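Ethylbenzene dehydrogenase alpha-subunit (Aromatoleum aromaticum, PDB 2IVF) is the molybdopterin-binding subunit of a molybdenum enzyme, holding a pair of pterin guanine dinucleotide cofactors together with molybdenum and an iron-sulfur cluster. Local coordinates at residues V602-S607 with M631-E636. Sequence-based numbering, arbitrary orientation.
With MD1 (phosphoric acid 4-(2-amino-4-oxo-3,4,5,6,-tetrahydro-pteridin-6-yl)-2-hydroxy-3,4-dimercapto-but-3-en-yl ester guanylate ester), chain N.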
ATOM      1  N   VAL A 602      15.477  18.496  24.504  1.00 24.04           N
ATOM      2  CA  VAL A 602      16.080  17.742  23.396  1.00 22.76           C
ATOM      3  C   VAL A 602      15.132  16.646  22.939  1.00 23.11           C
ATOM      4  O   VAL A 602      14.640  15.841  23.729  1.00 22.46           O
ATOM      5  CB  VAL A 602      17.455  17.190  23.781  1.00 22.88           C
ATOM      6  CG1 VAL A 602      18.093  16.439  22.601  1.00 20.54           C
ATOM      7  CG2 VAL A 602      18.335  18.309  24.224  1.00 21.63           C
ATOM      8  N   TYR A 603      14.889  16.615  21.632  1.00 22.15           N
ATOM      9  CA  TYR A 603      13.824  15.825  21.090  1.00 23.06           C
ATOM     10  C   TYR A 603      14.382  15.082  19.942  1.00 22.73           C
ATOM     11  O   TYR A 603      14.888  15.688  19.025  1.00 23.92           O
ATOM     12  CB  TYR A 603      12.693  16.738  20.648  1.00 22.72           C
ATOM     13  CG  TYR A 603      11.507  16.027  20.103  1.00 24.03           C
ATOM     14  CD1 TYR A 603      11.443  15.678  18.741  1.00 25.31           C
ATOM     15  CD2 TYR A 603      10.427  15.707  20.920  1.00 23.54           C
ATOM     16  CE1 TYR A 603      10.336  15.051  18.238  1.00 24.38           C
ATOM     17  CE2 TYR A 603       9.313  15.095  20.411  1.00 23.32           C
ATOM     18  CZ  TYR A 603       9.271  14.766  19.085  1.00 23.46           C
ATOM     19  OH  TYR A 603       8.164  14.132  18.587  1.00 23.00           O
ATOM     20  N   MET A 604      14.313  13.756  20.017  1.00 22.64           N
ATOM     21  CA  MET A 604      14.885  12.899  19.008  1.00 21.85           C
ATOM     22  C   MET A 604      13.788  12.285  18.151  1.00 21.92           C
ATOM     23  O   MET A 604      12.868  11.654  18.660  1.00 22.31           O
ATOM     24  CB  MET A 604      15.682  11.793  19.682  1.00 22.51           C
ATOM     25  CG  MET A 604      16.230  10.769  18.770  1.00 21.43           C
ATOM     26  SD  MET A 604      17.373   9.762  19.689  1.00 22.26           S
ATOM     27  CE  MET A 604      17.702   8.436  18.540  1.00 21.32           C
ATOM     28  N   LEU A 605      13.905  12.496  16.843  1.00 21.53           N
ATOM     29  CA  LEU A 605      13.009  11.893  15.842  1.00 22.04           C
ATOM     30  C   LEU A 605      13.699  10.667  15.274  1.00 22.83           C
ATOM     31  O   LEU A 605      14.782  10.768  14.678  1.00 24.36           O
ATOM     32  CB  LEU A 605      12.716  12.887  14.720  1.00 22.27           C
ATOM     33  CG  LEU A 605      11.867  14.111  15.028  1.00 23.11           C
ATOM     34  CD1 LEU A 605      12.142  15.221  14.012  1.00 24.46           C
ATOM     35  CD2 LEU A 605      10.403  13.688  14.997  1.00 21.66           C
ATOM     36  N   LEU A 606      13.095   9.506  15.492  1.00 22.59           N
ATOM     37  CA  LEU A 606      13.586   8.239  14.986  1.00 22.85           C
ATOM     38  C   LEU A 606      12.355   7.388  14.726  1.00 22.55           C
ATOM     39  O   LEU A 606      11.543   7.172  15.650  1.00 22.90           O
ATOM     40  CB  LEU A 606      14.479   7.555  16.009  1.00 22.08           C
ATOM     41  CG  LEU A 606      14.847   6.099  15.680  1.00 23.81           C
ATOM     42  CD1 LEU A 606      15.721   5.985  14.393  1.00 27.04           C
ATOM     43  CD2 LEU A 606      15.560   5.503  16.926  1.00 24.83           C
ATOM     44  N   SER A 607      12.168   6.991  13.478  1.00 22.90           N
ATOM     45  CA  SER A 607      10.988   6.215  13.072  1.00 23.20           C
ATOM     46  C   SER A 607       9.678   6.818  13.639  1.00 22.55           C
ATOM     47  O   SER A 607       8.771   6.113  14.119  1.00 21.94           O
ATOM     48  CB  SER A 607      11.149   4.745  13.449  1.00 24.12           C
ATOM     49  OG  SER A 607      12.403   4.266  12.980  1.00 26.13           O
ATOM     50  N   MET A 631      16.959  21.585  20.955  1.00 22.18           N
ATOM     51  CA  MET A 631      17.476  20.724  19.882  1.00 22.08           C
ATOM     52  C   MET A 631      16.439  19.741  19.440  1.00 21.85           C
ATOM     53  O   MET A 631      15.912  18.948  20.236  1.00 21.26           O
ATOM     54  CB  MET A 631      18.722  19.970  20.362  1.00 20.93           C
ATOM     55  CG  MET A 631      19.227  18.877  19.467  1.00 21.69           C
ATOM     56  SD  MET A 631      19.771  19.492  17.861  1.00 22.85           S
ATOM     57  CE  MET A 631      21.155  20.566  18.381  1.00 19.96           C
ATOM     58  N   ILE A 632      16.211  19.730  18.133  1.00 21.67           N
ATOM     59  CA  ILE A 632      15.401  18.732  17.522  1.00 21.76           C
ATOM     60  C   ILE A 632      16.296  18.081  16.521  1.00 21.76           C
ATOM     61  O   ILE A 632      16.829  18.764  15.638  1.00 21.11           O
ATOM     62  CB  ILE A 632      14.195  19.342  16.788  1.00 22.14           C
ATOM     63  CG1 ILE A 632      13.394  20.190  17.757  1.00 22.83           C
ATOM     64  CG2 ILE A 632      13.377  18.225  16.184  1.00 21.33           C
ATOM     65  CD1 ILE A 632      12.202  20.996  17.130  1.00 21.01           C
ATOM     66  N   PHE A 633      16.503  16.779  16.658  1.00 22.27           N
ATOM     67  CA  PHE A 633      17.333  16.091  15.683  1.00 22.25           C
ATOM     68  C   PHE A 633      16.647  14.837  15.206  1.00 22.89           C
ATOM     69  O   PHE A 633      15.884  14.191  15.941  1.00 23.05           O
ATOM     70  CB  PHE A 633      18.742  15.826  16.208  1.00 22.76           C
ATOM     71  CG  PHE A 633      18.817  14.802  17.341  1.00 22.45           C
ATOM     72  CD1 PHE A 633      18.491  15.157  18.634  1.00 21.83           C
ATOM     73  CD2 PHE A 633      19.226  13.495  17.101  1.00 22.41           C
ATOM     74  CE1 PHE A 633      18.616  14.241  19.681  1.00 24.17           C
ATOM     75  CE2 PHE A 633      19.298  12.572  18.151  1.00 23.01           C
ATOM     76  CZ  PHE A 633      18.998  12.951  19.426  1.00 22.30           C
ATOM     77  N   ALA A 634      16.899  14.522  13.947  1.00 21.95           N
ATOM     78  CA  ALA A 634      16.251  13.428  13.289  1.00 22.19           C
ATOM     79  C   ALA A 634      17.292  12.466  12.770  1.00 21.92           C
ATOM     80  O   ALA A 634      18.328  12.892  12.224  1.00 20.98           O
ATOM     81  CB  ALA A 634      15.418  13.918  12.158  1.00 21.06           C
ATOM     82  N   LEU A 635      16.989  11.180  12.933  1.00 20.90           N
ATOM     83  CA  LEU A 635      17.721  10.108  12.302  1.00 22.24           C
ATOM     84  C   LEU A 635      16.821   9.588  11.217  1.00 21.19           C
ATOM     85  O   LEU A 635      15.891   8.819  11.490  1.00 21.65           O
ATOM     86  CB  LEU A 635      18.054   9.003  13.276  1.00 21.62           C
ATOM     87  CG  LEU A 635      19.282   9.232  14.130  1.00 22.21           C
ATOM     88  CD1 LEU A 635      18.948  10.238  15.173  1.00 22.51           C
ATOM     89  CD2 LEU A 635      19.757   7.894  14.762  1.00 23.89           C
ATOM     90  N   GLU A 636      17.091  10.042   9.996  1.00 21.74           N
ATOM     91  CA  GLU A 636      16.205   9.802   8.879  1.00 22.48           C
ATOM     92  C   GLU A 636      16.888   9.309   7.635  1.00 22.65           C
ATOM     93  O   GLU A 636      18.060   9.603   7.349  1.00 23.08           O
ATOM     94  CB  GLU A 636      15.444  11.106   8.556  1.00 23.00           C
ATOM     95  CG  GLU A 636      14.040  11.202   9.118  1.00 22.31           C
ATOM     96  CD  GLU A 636      13.028  10.255   8.549  1.00 26.12           C
ATOM     97  OE1 GLU A 636      13.326   9.425   7.633  1.00 23.72           O
ATOM     98  OE2 GLU A 636      11.880  10.353   9.040  1.00 26.66           O
TER
HETATM   99  PB  MD1 N1987       5.128   7.098  12.068  1.00 16.59           P
HETATM  100  O3B MD1 N1987       5.261   6.987  10.495  1.00 15.03           O
HETATM  101  O1B MD1 N1987       5.885   5.960  12.650  1.00 15.52           O
HETATM  102  O2B MD1 N1987       5.271   8.487  12.559  1.00 15.68           O
HETATM  103  O3A MD1 N1987       3.588   6.770  12.264  1.00 16.15           O
HETATM  104  C10 MD1 N1987       3.091   5.429  12.462  1.00 17.02           C
HETATM  105  C11 MD1 N1987       1.580   5.587  12.417  1.00 17.07           C
HETATM  106  O11 MD1 N1987       1.286   5.704  10.983  1.00 18.30           O
HETATM  107  C12 MD1 N1987       0.908   4.346  12.941  1.00 17.74           C
HETATM  108  S12 MD1 N1987       1.747   2.865  13.107  1.00 18.07           S
HETATM  109  C13 MD1 N1987      -0.431   4.336  13.241  1.00 16.61           C
HETATM  110  S13 MD1 N1987      -1.226   2.948  13.779  1.00 15.35           S
HETATM  111  C14 MD1 N1987      -1.280   5.546  13.146  1.00 17.48           C
HETATM  112  N15 MD1 N1987      -2.391   5.532  12.257  1.00 15.70           N
HETATM  113  C16 MD1 N1987      -3.136   6.659  12.028  1.00 15.37           C
HETATM  114  C15 MD1 N1987      -4.268   6.524  11.246  1.00 17.69           C
HETATM  115  O14 MD1 N1987      -4.611   5.409  10.770  1.00 14.42           O
HETATM  116  N17 MD1 N1987      -4.920   7.685  10.984  1.00 16.59           N
HETATM  117  C17 MD1 N1987      -4.513   8.902  11.533  1.00 16.80           C
HETATM  118  N16 MD1 N1987      -5.244   9.966  11.229  1.00 15.57           N
HETATM  119  N18 MD1 N1987      -3.434   8.985  12.328  1.00 14.92           N
HETATM  120  C20 MD1 N1987      -2.758   7.885  12.580  1.00 16.65           C
HETATM  121  N8  MD1 N1987      -1.696   7.953  13.425  1.00 14.77           N
HETATM  122  C7  MD1 N1987      -0.818   6.857  13.734  1.00 16.37           C
HETATM  123  PA  MD1 N1987       6.006   7.886   9.388  1.00 15.83           P
HETATM  124  O1A MD1 N1987       6.243   6.960   8.239  1.00 15.08           O
HETATM  125  O2A MD1 N1987       5.167   9.079   9.134  1.00 17.48           O
HETATM  126  O5' MD1 N1987       7.377   8.343  10.024  1.00 17.74           O
HETATM  127  C5' MD1 N1987       8.368   7.334  10.179  1.00 16.74           C
HETATM  128  C4' MD1 N1987       9.645   7.805   9.615  1.00 14.91           C
HETATM  129  O4' MD1 N1987      10.484   6.658   9.681  1.00 17.51           O
HETATM  130  C1' MD1 N1987      11.392   6.820   8.591  1.00 16.62           C
HETATM  131  N9  MD1 N1987      12.089   5.590   8.194  1.00 17.49           N
HETATM  132  C4  MD1 N1987      13.359   5.351   8.485  1.00 17.93           C
HETATM  133  N3  MD1 N1987      14.241   6.105   9.182  1.00 16.65           N
HETATM  134  C2  MD1 N1987      15.487   5.670   9.377  1.00 16.66           C
HETATM  135  N2  MD1 N1987      16.375   6.412  10.090  1.00 16.03           N
HETATM  136  N1  MD1 N1987      15.862   4.483   8.778  1.00 18.55           N
HETATM  137  C6  MD1 N1987      15.020   3.672   8.057  1.00 15.70           C
HETATM  138  O6  MD1 N1987      15.438   2.598   7.626  1.00 16.51           O
HETATM  139  C5  MD1 N1987      13.697   4.117   7.905  1.00 17.73           C
HETATM  140  N7  MD1 N1987      12.620   3.656   7.279  1.00 15.71           N
HETATM  141  C8  MD1 N1987      11.650   4.555   7.472  1.00 16.68           C
HETATM  142  C2' MD1 N1987      10.524   7.307   7.435  1.00 17.27           C
HETATM  143  O2' MD1 N1987      11.260   8.034   6.421  1.00 18.21           O
HETATM  144  C3' MD1 N1987       9.442   8.145   8.133  1.00 16.04           C
HETATM  145  O3' MD1 N1987       9.635   9.569   7.924  1.00 15.84           O
HETATM  146  O   HOH W   1      13.439   7.928  11.068  1.00 17.21           O
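Met604 packs against the ring of Phe633 in the neighbouring parallel strand, its CA over one face, 4.2 Å from the ring centroid and offset toward the rim, and its CB 3.5 Å from Phe633 CZ. A chi1 of 68° puts Phe633 CG between the backbone N and the carbonyl carbon; the ring lies beside Val602 and Met604. Met604 SD approaches the ring obliquely in a Met-aromatic contact; beyond it the extended methionine chain carries CE to Leu635 CD1. Val602 CG1 meets the same phenyl in plane at the edge, 3.7 Å from Phe633 CE1. Helices 163-181 and 687-704 pack against this face. On the other face, Leu605 CD1 touches Ile632 CG2 and Ala634 CB, while Ile632 CG2 also approaches Tyr603 CD1; the Tyr603 hydroxyl is hydrogen-bonded to Asp189 and Gln608. Four backbone bonds join the strands, Tyr603 N to Met631 O, Phe633 N to Tyr603 O, Leu605 N to Phe633 O and Leu635 N to Leu605 O, the third almost straight at 178°. At the C-terminal ends the direct pairing gives way to a water that accepts from Ser607 N and donates to Leu635 O. Leu635 O also accepts from the guanine N2 of MD1, 2.8 Å away. Glu636 OE1 accepts from MD1 O2' and Glu636 OE2 from MD1 O3' (2.6 Å), with a second bond to OE1 from Arg638 N. With helices 610-613 and 617-625 between them, the strands form a beta-alpha-beta crossover within a mixed sheet, consistent with the Rossmann-like alpha/beta domains of molybdopterin oxidoreductases, the MD1 guanosine sitting at the strands' C-terminal ends.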